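Long-range contacts in Myo-inositol-1-phosphate synthase-related protein (Thermotoga maritima MSB8, PDB 3CIN), which binds nicotinamide-adenine-dinucleotide and is related to the myo-inositol-1-phosphate synthases, its own activity remaining unassigned: residues T145-P150 against K265-E270; D231-L236 against I306-V311; L347-F352 against R384-L389. All coordinates share one frame; numbering follows the deposited sequence. Where two conformers were deposited one is given.

Contact 1 (T145-P150 against K265-E270); sequences TEAFVP and KNKSKE. With NAD (nicotinamide-adenine-dinucleotide), chain F.
Lys267 and Ser268, on one turn of helix 262-272, meet the loop 145-150 that leaves strand 138-141 of the Rossmann-type parallel sheet. The helix's one hydrogen bond to this loop goes to backbone, from Ser268 to the carbonyl of Phe148. The segment begins at the dinucleotide, with Thr145, and then passes along the helix.

Lys267 comes first. Its CG and CD methylenes both lie 4.0 Å from CG2 of Val149. The two side chains cross at about a right angle, an aliphatic contact at the margin of the interface.

Ser268, one residue on, is buried and points toward the loop. Its OG donates to Phe148 O over 2.7 Å, approaching in the carbonyl plane on a lone pair with a C=O...O angle of 126°. The same Ser268 OG lies 2.8 Å from Phe148 N, against the backbone of a single loop residue. CB of Ala147 closes in on Ser268 OG to 3.9 Å, and the Phe148 ring lies obliquely beside it. That ring also touches Phe271 and Thr272 of the same helix and meets the ring of Phe198.

Glu146, whose carboxylate end leads away from the helix, is hydrogen-bonded to Thr197, Thr170 and Thr172. At the start of the segment Thr145 belongs to the NAD pocket. Its OG1 is hydrogen-bonded to Asp256, and Thr145 OG1 also accepts a hydrogen bond of 2.7 Å from the hydroxyl O2D of the nicotinamide ribose of NAD.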
loop_
_atom_site.group_PDB
_atom_site.type_symbol
_atom_site.label_atom_id
_atom_site.label_comp_id
_atom_site.label_asym_id
_atom_site.label_seq_id
_atom_site.Cartn_x
_atom_site.Cartn_y
_atom_site.Cartn_z
ATOM N N THR A 145 5.090 -28.479 7.557
ATOM C CA THR A 145 5.003 -28.656 6.099
ATOM C C THR A 145 6.034 -29.648 5.555
ATOM O O THR A 145 7.177 -29.665 5.991
ATOM C CB THR A 145 5.223 -27.266 5.408
ATOM O OG1 THR A 145 4.383 -26.268 6.002
ATOM C CG2 THR A 145 4.934 -27.307 3.958
ATOM N N GLU A 146 5.635 -30.425 4.520
ATOM C CA GLU A 146 6.320 -31.633 4.049
ATOM C C GLU A 146 6.586 -31.600 2.562
ATOM O O GLU A 146 5.781 -31.055 1.798
ATOM C CB GLU A 146 5.496 -32.894 4.256
ATOM C CG GLU A 146 5.030 -33.096 5.683
ATOM C CD GLU A 146 3.939 -34.112 5.823
ATOM O OE1 GLU A 146 3.265 -34.429 4.827
ATOM O OE2 GLU A 146 3.736 -34.558 6.962
ATOM N N ALA A 147 7.754 -32.109 2.173
ATOM C CA ALA A 147 8.042 -32.344 0.746
ATOM C C ALA A 147 7.386 -33.698 0.388
ATOM O O ALA A 147 7.967 -34.747 0.632
ATOM C CB ALA A 147 9.530 -32.403 0.516
ATOM N N PHE A 148 6.177 -33.674 -0.172
ATOM C CA PHE A 148 5.382 -34.893 -0.394
ATOM C C PHE A 148 5.260 -35.131 -1.885
ATOM O O PHE A 148 5.459 -34.204 -2.706
ATOM C CB PHE A 148 3.993 -34.764 0.211
ATOM C CG PHE A 148 3.114 -33.751 -0.493
ATOM C CD1 PHE A 148 3.256 -32.413 -0.247
ATOM C CD2 PHE A 148 2.192 -34.146 -1.470
ATOM C CE1 PHE A 148 2.513 -31.473 -0.949
ATOM C CE2 PHE A 148 1.449 -33.216 -2.152
ATOM C CZ PHE A 148 1.588 -31.906 -1.897
ATOM N N VAL A 149 4.916 -36.363 -2.214
ATOM C CA VAL A 149 4.496 -36.735 -3.557
ATOM C C VAL A 149 3.266 -37.637 -3.394
ATOM O O VAL A 149 3.340 -38.640 -2.702
ATOM C CB VAL A 149 5.593 -37.539 -4.271
ATOM C CG1 VAL A 149 5.059 -38.152 -5.599
ATOM C CG2 VAL A 149 6.852 -36.670 -4.476
ATOM N N PRO A 150 2.139 -37.263 -3.985
ATOM C CA PRO A 150 0.961 -38.111 -3.839
ATOM C C PRO A 150 1.090 -39.461 -4.562
ATOM O O PRO A 150 1.967 -39.686 -5.433
ATOM C CB PRO A 150 -0.170 -37.272 -4.487
ATOM C CG PRO A 150 0.509 -36.529 -5.530
ATOM C CD PRO A 150 1.899 -36.147 -4.906
ATOM N N LYS A 265 11.321 -28.418 -1.882
ATOM C CA LYS A 265 10.428 -27.504 -2.589
ATOM C C LYS A 265 10.318 -27.856 -4.056
ATOM O O LYS A 265 9.215 -27.827 -4.602
ATOM C CB LYS A 265 10.881 -26.050 -2.423
ATOM C CG LYS A 265 10.447 -25.419 -1.105
ATOM C CD LYS A 265 10.975 -23.981 -0.977
ATOM C CE LYS A 265 10.478 -23.302 0.315
ATOM N NZ LYS A 265 11.463 -22.280 0.813
ATOM N N ASN A 266 11.451 -28.161 -4.690
ATOM C CA ASN A 266 11.472 -28.551 -6.118
ATOM C C ASN A 266 10.686 -29.840 -6.355
ATOM O O ASN A 266 9.992 -29.980 -7.352
ATOM C CB ASN A 266 12.907 -28.742 -6.631
ATOM C CG ASN A 266 13.685 -27.431 -6.738
ATOM O OD1 ASN A 266 13.107 -26.347 -6.859
ATOM N ND2 ASN A 266 15.011 -27.533 -6.684
ATOM N N LYS A 267 10.798 -30.766 -5.414
ATOM C CA LYS A 267 10.177 -32.084 -5.531
ATOM C C LYS A 267 8.627 -32.019 -5.481
ATOM O O LYS A 267 7.938 -32.769 -6.185
ATOM C CB LYS A 267 10.717 -32.987 -4.415
ATOM C CG LYS A 267 10.217 -34.441 -4.427
ATOM C CD LYS A 267 10.243 -35.068 -3.026
ATOM C CE LYS A 267 11.466 -35.908 -2.777
ATOM N NZ LYS A 267 11.527 -36.294 -1.338
ATOM N N SER A 268 8.097 -31.127 -4.644
ATOM C CA SER A 268 6.664 -31.013 -4.413
ATOM C C SER A 268 5.980 -29.909 -5.208
ATOM O O SER A 268 4.753 -29.863 -5.211
ATOM C CB SER A 268 6.409 -30.757 -2.933
ATOM O OG SER A 268 6.777 -31.900 -2.189
ATOM N N LYS A 269 6.785 -29.028 -5.836
ATOM C CA LYS A 269 6.309 -27.847 -6.577
ATOM C C LYS A 269 5.164 -28.185 -7.563
ATOM O O LYS A 269 4.145 -27.478 -7.620
ATOM C CB LYS A 269 7.491 -27.200 -7.347
ATOM C CG LYS A 269 7.078 -26.095 -8.307
ATOM N N GLU A 270 5.315 -29.295 -8.278
ATOM C CA GLU A 270 4.275 -29.775 -9.224
ATOM C C GLU A 270 2.892 -29.820 -8.538
ATOM O O GLU A 270 1.845 -29.544 -9.149
ATOM C CB GLU A 270 4.659 -31.176 -9.727
ATOM C CG GLU A 270 3.864 -31.708 -10.923
ATOM C CD GLU A 270 4.472 -33.008 -11.528
ATOM O OE1 GLU A 270 5.180 -33.735 -10.797
ATOM O OE2 GLU A 270 4.242 -33.293 -12.732
HETATM P PA NAD F . 4.730 -25.089 13.810
HETATM O O1A NAD F . 4.624 -24.014 14.859
HETATM O O2A NAD F . 6.154 -25.372 13.443
HETATM O O5B NAD F . 4.145 -26.384 14.474
HETATM C C5B NAD F . 4.326 -27.660 13.864
HETATM C C4B NAD F . 4.381 -28.688 14.981
HETATM O O4B NAD F . 4.325 -29.986 14.412
HETATM C C3B NAD F . 5.638 -28.635 15.842
HETATM O O3B NAD F . 5.323 -28.756 17.219
HETATM C C2B NAD F . 6.441 -29.842 15.374
HETATM O O2B NAD F . 7.389 -30.255 16.320
HETATM C C1B NAD F . 5.320 -30.811 15.070
HETATM N N9A NAD F . 5.664 -31.906 14.159
HETATM C C8A NAD F . 6.471 -31.774 13.033
HETATM N N7A NAD F . 6.429 -32.986 12.379
HETATM C C5A NAD F . 5.630 -33.833 13.107
HETATM C C6A NAD F . 5.317 -35.188 12.965
HETATM N N6A NAD F . 5.740 -35.938 11.898
HETATM N N1A NAD F . 4.432 -35.729 13.876
HETATM C C2A NAD F . 3.952 -34.968 14.926
HETATM N N3A NAD F . 4.315 -33.652 15.127
HETATM C C4A NAD F . 5.153 -33.123 14.211
HETATM O O3 NAD F . 3.862 -24.731 12.545
HETATM P PN NAD F . 2.449 -24.030 12.559
HETATM O O1N NAD F . 2.649 -22.590 12.223
HETATM O O2N NAD F . 1.646 -24.483 13.733
HETATM O O5D NAD F . 1.800 -24.649 11.243
HETATM C C5D NAD F . 1.342 -25.982 11.238
HETATM C C4D NAD F . 1.000 -26.445 9.827
HETATM O O4D NAD F . -0.124 -25.732 9.387
HETATM C C3D NAD F . 2.091 -26.268 8.783
HETATM O O3D NAD F . 2.074 -27.388 7.860
HETATM C C2D NAD F . 1.602 -25.037 8.035
HETATM O O2D NAD F . 2.052 -25.020 6.677
HETATM C C1D NAD F . 0.109 -25.275 8.082
HETATM N N1N NAD F . -0.668 -24.060 7.842
HETATM C C2N NAD F . -0.535 -23.014 8.662
HETATM C C3N NAD F . -1.362 -21.898 8.360
HETATM C C7N NAD F . -1.440 -20.842 9.364
HETATM O O7N NAD F . -0.618 -20.980 10.447
HETATM N N7N NAD F . -2.291 -19.817 9.197
HETATM C C4N NAD F . -2.227 -21.879 7.284
HETATM C C5N NAD F . -2.325 -22.962 6.458
HETATM C C6N NAD F . -1.531 -24.073 6.778
#

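Contact 2 (D231-L236 against I306-V311); sequences DVLSHL and IHIEYV
Val232, Leu233 and Leu236 of helix 225-238 lie on Ile308 and Tyr310 of strand 301-311, a helix packed on one face of a mixed beta-sheet. The two short segments run nearly parallel, 11° apart, with their axes 10.7 Å from each other, and the contact is wholly apolar.

Val232 turns its CG1 methyl to CD1 of Ile308 at 3.8 Å; the two side chains slide past each other in opposite directions. From a neighbouring position on the turn, Leu233 adds its CD2 to that same CD1 of Ile308 at 4.0 Å, and continues to Val246 on strand 242-252 and to Val277 and Ile280 on helix 276-281.

Leu236, a turn beyond Val232, touches both strand residues with CD1, which rests 3.8 Å from Ile308 CG2 and 3.9 Å from Tyr310 CD1, while its CD2 lies over the Tyr310 ring. Tyr310, which also packs on Phe228 of the second subunit, has its CG between backbone N and carbonyl carbon (chi1 58°), the ring turned so that its face meets the leucine. This is a CH-pi contact: Leu236 CD2 stands 3.8 Å from the Tyr310 ring centroid, 8° off the ring normal.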
loop_
_atom_site.group_PDB
_atom_site.type_symbol
_atom_site.label_atom_id
_atom_site.label_comp_id
_atom_site.label_asym_id
_atom_site.label_seq_id
_atom_site.Cartn_x
_atom_site.Cartn_y
_atom_site.Cartn_z
ATOM N N ASP A 231 -10.446 -13.529 -3.696
ATOM C CA ASP A 231 -11.577 -12.624 -3.569
ATOM C C ASP A 231 -11.516 -11.490 -4.599
ATOM O O ASP A 231 -12.515 -11.177 -5.276
ATOM C CB ASP A 231 -11.561 -11.998 -2.204
ATOM C CG ASP A 231 -11.580 -12.997 -1.066
ATOM O OD1 ASP A 231 -12.100 -14.136 -1.214
ATOM O OD2 ASP A 231 -11.103 -12.598 0.032
ATOM N N VAL A 232 -10.356 -10.851 -4.737
ATOM C CA VAL A 232 -10.221 -9.825 -5.755
ATOM C C VAL A 232 -10.442 -10.410 -7.138
ATOM O O VAL A 232 -11.168 -9.831 -7.943
ATOM C CB VAL A 232 -8.871 -9.102 -5.683
ATOM C CG1 VAL A 232 -8.717 -7.974 -6.756
ATOM C CG2 VAL A 232 -8.649 -8.466 -4.270
ATOM N N LEU A 233 -9.833 -11.553 -7.422
ATOM C CA LEU A 233 -10.024 -12.149 -8.749
ATOM C C LEU A 233 -11.519 -12.420 -9.047
ATOM O O LEU A 233 -11.972 -12.248 -10.190
ATOM C CB LEU A 233 -9.208 -13.425 -8.888
ATOM C CG LEU A 233 -7.677 -13.148 -8.860
ATOM C CD1 LEU A 233 -6.942 -14.502 -8.969
ATOM C CD2 LEU A 233 -7.193 -12.144 -9.934
ATOM N N SER A 234 -12.255 -12.863 -8.033
ATOM C CA SER A 234 -13.669 -13.163 -8.209
ATOM C C SER A 234 -14.420 -11.897 -8.633
ATOM O O SER A 234 -15.235 -11.946 -9.552
ATOM C CB SER A 234 -14.279 -13.775 -6.953
ATOM O OG SER A 234 -13.700 -15.071 -6.678
ATOM N N HIS A 235 -14.157 -10.780 -7.963
ATOM C CA HIS A 235 -14.672 -9.410 -8.263
ATOM C C HIS A 235 -14.401 -9.034 -9.706
ATOM O O HIS A 235 -15.243 -8.555 -10.464
ATOM C CB HIS A 235 -13.930 -8.383 -7.338
ATOM C CG HIS A 235 -14.607 -7.041 -7.206
ATOM N ND1 HIS A 235 -14.087 -5.872 -7.726
ATOM C CD2 HIS A 235 -15.758 -6.689 -6.586
ATOM C CE1 HIS A 235 -14.894 -4.862 -7.438
ATOM N NE2 HIS A 235 -15.917 -5.333 -6.751
ATOM N N LEU A 236 -13.135 -9.169 -10.075
ATOM C CA LEU A 236 -12.763 -8.818 -11.420
ATOM C C LEU A 236 -13.400 -9.655 -12.487
ATOM O O LEU A 236 -13.762 -9.116 -13.515
ATOM C CB LEU A 236 -11.242 -8.863 -11.582
ATOM C CG LEU A 236 -10.537 -7.882 -10.622
ATOM C CD1 LEU A 236 -8.991 -8.148 -10.705
ATOM C CD2 LEU A 236 -10.933 -6.436 -10.847
ATOM N N ILE A 306 0.065 -7.702 -2.425
ATOM C CA ILE A 306 -0.553 -8.296 -3.620
ATOM C C ILE A 306 -0.667 -7.160 -4.641
ATOM O O ILE A 306 -1.054 -6.071 -4.312
ATOM C CB ILE A 306 -1.952 -8.866 -3.309
ATOM C CG1 ILE A 306 -1.979 -10.056 -2.348
ATOM C CG2 ILE A 306 -2.706 -9.375 -4.550
ATOM C CD1 ILE A 306 -3.281 -10.221 -1.570
ATOM N N HIS A 307 -0.334 -7.445 -5.907
ATOM C CA HIS A 307 -0.483 -6.491 -6.975
ATOM C C HIS A 307 -1.180 -7.159 -8.115
ATOM O O HIS A 307 -0.763 -8.225 -8.579
ATOM C CB HIS A 307 0.869 -6.060 -7.477
ATOM C CG HIS A 307 0.825 -5.135 -8.662
ATOM N ND1 HIS A 307 1.119 -5.546 -9.945
ATOM C CD2 HIS A 307 0.508 -3.826 -8.749
ATOM C CE1 HIS A 307 0.980 -4.521 -10.767
ATOM N NE2 HIS A 307 0.616 -3.465 -10.067
ATOM N N ILE A 308 -2.241 -6.516 -8.601
ATOM C CA ILE A 308 -3.028 -7.083 -9.724
ATOM C C ILE A 308 -3.267 -5.955 -10.671
ATOM O O ILE A 308 -3.635 -4.871 -10.267
ATOM C CB ILE A 308 -4.361 -7.726 -9.233
ATOM C CG1 ILE A 308 -4.056 -8.946 -8.369
ATOM C CG2 ILE A 308 -5.227 -8.203 -10.405
ATOM C CD1 ILE A 308 -5.280 -9.494 -7.572
ATOM N N GLU A 309 -2.979 -6.182 -11.953
ATOM C CA GLU A 309 -3.340 -5.226 -12.969
ATOM C C GLU A 309 -4.267 -5.844 -13.977
ATOM O O GLU A 309 -4.180 -7.029 -14.278
ATOM C CB GLU A 309 -2.159 -4.548 -13.630
ATOM C CG GLU A 309 -1.150 -5.348 -14.131
ATOM C CD GLU A 309 -0.057 -4.500 -14.801
ATOM O OE1 GLU A 309 -0.048 -3.241 -14.631
ATOM O OE2 GLU A 309 0.772 -5.111 -15.513
ATOM N N TYR A 310 -5.207 -5.040 -14.438
ATOM C CA TYR A 310 -6.275 -5.558 -15.265
ATOM C C TYR A 310 -6.757 -4.547 -16.263
ATOM O O TYR A 310 -6.555 -3.351 -16.110
ATOM C CB TYR A 310 -7.422 -6.063 -14.395
ATOM C CG TYR A 310 -8.029 -5.024 -13.469
ATOM C CD1 TYR A 310 -7.549 -4.835 -12.164
ATOM C CD2 TYR A 310 -9.132 -4.272 -13.890
ATOM C CE1 TYR A 310 -8.110 -3.868 -11.392
ATOM C CE2 TYR A 310 -9.720 -3.336 -13.068
ATOM C CZ TYR A 310 -9.208 -3.166 -11.814
ATOM O OH TYR A 310 -9.782 -2.200 -11.008
ATOM N N VAL A 311 -7.404 -5.037 -17.317
ATOM C CA VAL A 311 -7.918 -4.181 -18.355
ATOM C C VAL A 311 -9.417 -3.975 -18.145
ATOM O O VAL A 311 -10.137 -4.934 -17.980
ATOM C CB VAL A 311 -7.743 -4.829 -19.752
ATOM C CG1 VAL A 311 -8.305 -3.949 -20.847
ATOM C CG2 VAL A 311 -6.247 -5.076 -19.993
#

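Contact 3 (L347-F352 against R384-L389); sequences LDRKEF and RIWAGL
Arg349 grips the carbonyl of Trp386 with both terminal nitrogens while Glu351, two residues on, takes the indole N-H: one short segment serves the backbone carbonyl and the indole N-H of the tryptophan. The side chains join two helix ends, those of 328-348 and 376-386, each finished by a Schellman motif, at Lys350 and Gly388.

The arginine chain is extended from CG to NE and delivers its guanidinium end-on. Arg349 NH1 and NH2 donate to Trp386 O at 2.8 and 2.7 Å, with the oxygen in the guanidinium plane. Neither bond is straight, at 139° and 147°, as expected when two N-H groups share one acceptor. In the last turn of helix 376-386, Leu389 N, and weakly Ala387 N, turn back to Arg384 O, and Gly388 N to Ile385 O; the carbonyl of Trp386 is satisfied by the side chain instead.

The guanidinium is also tilted over the indole face, the two planes 53° apart, in a cation-pi contact that brings Arg349 NH1 to 3.3 Å from Trp386 CE2. At the ring edge, Trp386 NE1 donates to Glu351 OE1 over 3.0 Å, in the indole plane and on the syn side of the carboxylate, which stands almost upright to the ring. OE2 of Glu351 forms a salt bridge of 3.5 Å with Arg349 NH1. The indole also packs on Leu342, Ile345 and Ala346 of helix 328-348.

The positive guanidinium thus sits at the carbonyl end of a helix, where it would tend to offset the partial negative charge; with the carboxylate bridging back, the charges of this surface site probably balance locally.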
loop_
_atom_site.group_PDB
_atom_site.type_symbol
_atom_site.label_atom_id
_atom_site.label_comp_id
_atom_site.label_asym_id
_atom_site.label_seq_id
_atom_site.Cartn_x
_atom_site.Cartn_y
_atom_site.Cartn_z
ATOM N N LEU A 347 -19.441 -37.190 10.202
ATOM C CA LEU A 347 -19.348 -38.551 10.784
ATOM C C LEU A 347 -20.703 -39.084 11.184
ATOM O O LEU A 347 -21.048 -40.244 10.841
ATOM C CB LEU A 347 -18.362 -38.537 11.958
ATOM C CG LEU A 347 -18.339 -39.774 12.839
ATOM C CD1 LEU A 347 -17.900 -40.956 11.988
ATOM C CD2 LEU A 347 -17.348 -39.508 13.965
ATOM N N ASP A 348 -21.477 -38.287 11.925
ATOM C CA ASP A 348 -22.851 -38.654 12.310
ATOM C C ASP A 348 -23.707 -39.014 11.089
ATOM O O ASP A 348 -24.512 -39.943 11.122
ATOM C CB ASP A 348 -23.548 -37.525 13.090
ATOM C CG ASP A 348 -22.921 -37.250 14.443
ATOM O OD1 ASP A 348 -22.134 -38.076 14.976
ATOM O OD2 ASP A 348 -23.232 -36.159 14.964
ATOM N N ARG A 349 -23.526 -38.296 10.016
ATOM C CA ARG A 349 -24.217 -38.580 8.753
ATOM C C ARG A 349 -23.601 -39.708 7.899
ATOM O O ARG A 349 -24.097 -39.996 6.817
ATOM C CB ARG A 349 -24.186 -37.327 7.893
ATOM C CG ARG A 349 -25.013 -36.203 8.437
ATOM C CD ARG A 349 -24.868 -35.056 7.489
ATOM N NE ARG A 349 -25.457 -33.834 7.992
ATOM C CZ ARG A 349 -25.333 -32.668 7.361
ATOM N NH1 ARG A 349 -24.653 -32.592 6.237
ATOM N NH2 ARG A 349 -25.873 -31.585 7.882
ATOM N N LYS A 350 -22.498 -40.296 8.350
ATOM C CA LYS A 350 -21.764 -41.317 7.589
ATOM C C LYS A 350 -21.313 -40.855 6.200
ATOM O O LYS A 350 -21.329 -41.607 5.249
ATOM C CB LYS A 350 -22.543 -42.644 7.536
ATOM C CG LYS A 350 -22.988 -43.089 8.906
ATOM C CD LYS A 350 -23.388 -44.537 8.942
ATOM C CE LYS A 350 -24.279 -44.826 10.129
ATOM N NZ LYS A 350 -23.785 -44.194 11.366
ATOM N N GLU A 351 -20.863 -39.610 6.090
ATOM C CA GLU A 351 -20.455 -39.088 4.778
ATOM C C GLU A 351 -18.944 -39.346 4.598
ATOM O O GLU A 351 -18.129 -38.408 4.600
ATOM C CB GLU A 351 -20.734 -37.575 4.657
ATOM C CG GLU A 351 -22.210 -37.195 4.714
ATOM C CD GLU A 351 -22.470 -35.783 4.165
ATOM O OE1 GLU A 351 -21.515 -35.148 3.650
ATOM O OE2 GLU A 351 -23.649 -35.329 4.224
ATOM N N PHE A 352 -18.579 -40.606 4.399
ATOM C CA PHE A 352 -17.191 -40.996 4.296
ATOM C C PHE A 352 -16.598 -40.665 2.929
ATOM O O PHE A 352 -17.302 -40.603 1.920
ATOM C CB PHE A 352 -17.022 -42.453 4.674
ATOM C CG PHE A 352 -17.669 -42.815 5.986
ATOM C CD1 PHE A 352 -17.336 -42.136 7.164
ATOM C CD2 PHE A 352 -18.598 -43.824 6.048
ATOM C CE1 PHE A 352 -17.927 -42.496 8.371
ATOM C CE2 PHE A 352 -19.189 -44.190 7.252
ATOM C CZ PHE A 352 -18.863 -43.524 8.401
ATOM N N ARG A 384 -23.024 -23.429 4.404
ATOM C CA ARG A 384 -24.156 -23.251 5.363
ATOM C C ARG A 384 -25.295 -24.243 5.075
ATOM O O ARG A 384 -25.826 -24.876 5.978
ATOM C CB ARG A 384 -24.666 -21.838 5.374
ATOM C CG ARG A 384 -23.664 -20.784 5.872
ATOM C CD ARG A 384 -24.312 -19.402 5.964
ATOM N NE ARG A 384 -25.439 -19.360 6.898
ATOM C CZ ARG A 384 -25.329 -19.162 8.209
ATOM N NH1 ARG A 384 -24.148 -18.898 8.768
ATOM N NH2 ARG A 384 -26.414 -19.184 8.960
ATOM N N ILE A 385 -25.660 -24.402 3.810
ATOM C CA ILE A 385 -26.750 -25.295 3.461
ATOM C C ILE A 385 -26.387 -26.723 3.851
ATOM O O ILE A 385 -27.214 -27.421 4.376
ATOM C CB ILE A 385 -27.095 -25.222 1.970
ATOM C CG1 ILE A 385 -27.732 -23.868 1.653
ATOM C CG2 ILE A 385 -28.104 -26.347 1.579
ATOM C CD1 ILE A 385 -27.626 -23.448 0.154
ATOM N N TRP A 386 -25.157 -27.143 3.582
ATOM C CA TRP A 386 -24.687 -28.499 3.966
ATOM C C TRP A 386 -24.823 -28.720 5.474
ATOM O O TRP A 386 -25.201 -29.823 5.934
ATOM C CB TRP A 386 -23.222 -28.691 3.547
ATOM C CG TRP A 386 -22.679 -30.067 3.899
ATOM C CD1 TRP A 386 -22.711 -31.203 3.125
ATOM C CD2 TRP A 386 -22.067 -30.443 5.137
ATOM N NE1 TRP A 386 -22.146 -32.244 3.801
ATOM C CE2 TRP A 386 -21.712 -31.790 5.029
ATOM C CE3 TRP A 386 -21.751 -29.750 6.314
ATOM C CZ2 TRP A 386 -21.106 -32.495 6.089
ATOM C CZ3 TRP A 386 -21.156 -30.439 7.343
ATOM C CH2 TRP A 386 -20.850 -31.789 7.232
ATOM N N ALA A 387 -24.532 -27.679 6.245
ATOM C CA ALA A 387 -24.505 -27.747 7.710
ATOM C C ALA A 387 -25.875 -27.706 8.307
ATOM O O ALA A 387 -25.992 -27.776 9.520
ATOM C CB ALA A 387 -23.672 -26.593 8.297
ATOM N N GLY A 388 -26.910 -27.533 7.492
ATOM C CA GLY A 388 -28.296 -27.401 7.988
ATOM C C GLY A 388 -28.691 -26.012 8.459
ATOM O O GLY A 388 -29.618 -25.855 9.242
ATOM N N LEU A 389 -28.019 -24.987 7.975
ATOM C CA LEU A 389 -28.333 -23.621 8.340
ATOM C C LEU A 389 -28.997 -22.913 7.196
ATOM O O LEU A 389 -28.949 -23.396 6.070
ATOM C CB LEU A 389 -27.060 -22.880 8.736
ATOM C CG LEU A 389 -26.224 -23.541 9.831
ATOM C CD1 LEU A 389 -24.877 -22.839 9.956
ATOM C CD2 LEU A 389 -26.944 -23.553 11.183
#

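In the fold
Contact 2 is buried and purely apolar, part of the mixed sheet and its covering helix; contact 3 is a surface site of charges, hydrogen bonds and an aromatic face; contact 1, partly buried, combines one hydroxyl bond with aliphatic packing. Contacts 1 and 2 cross along the chain, their centres 28 Å apart, whereas contact 3 follows both. No helix or strand serves two contacts, yet the loop of contact 1 follows strand 138-141 and residues 347-352 lead into strand 353-354 of the same parallel sheet. Contacts 1 and 3 lie on opposite sides of the chain's centre; contact 1 alone includes a residue of the NAD pocket.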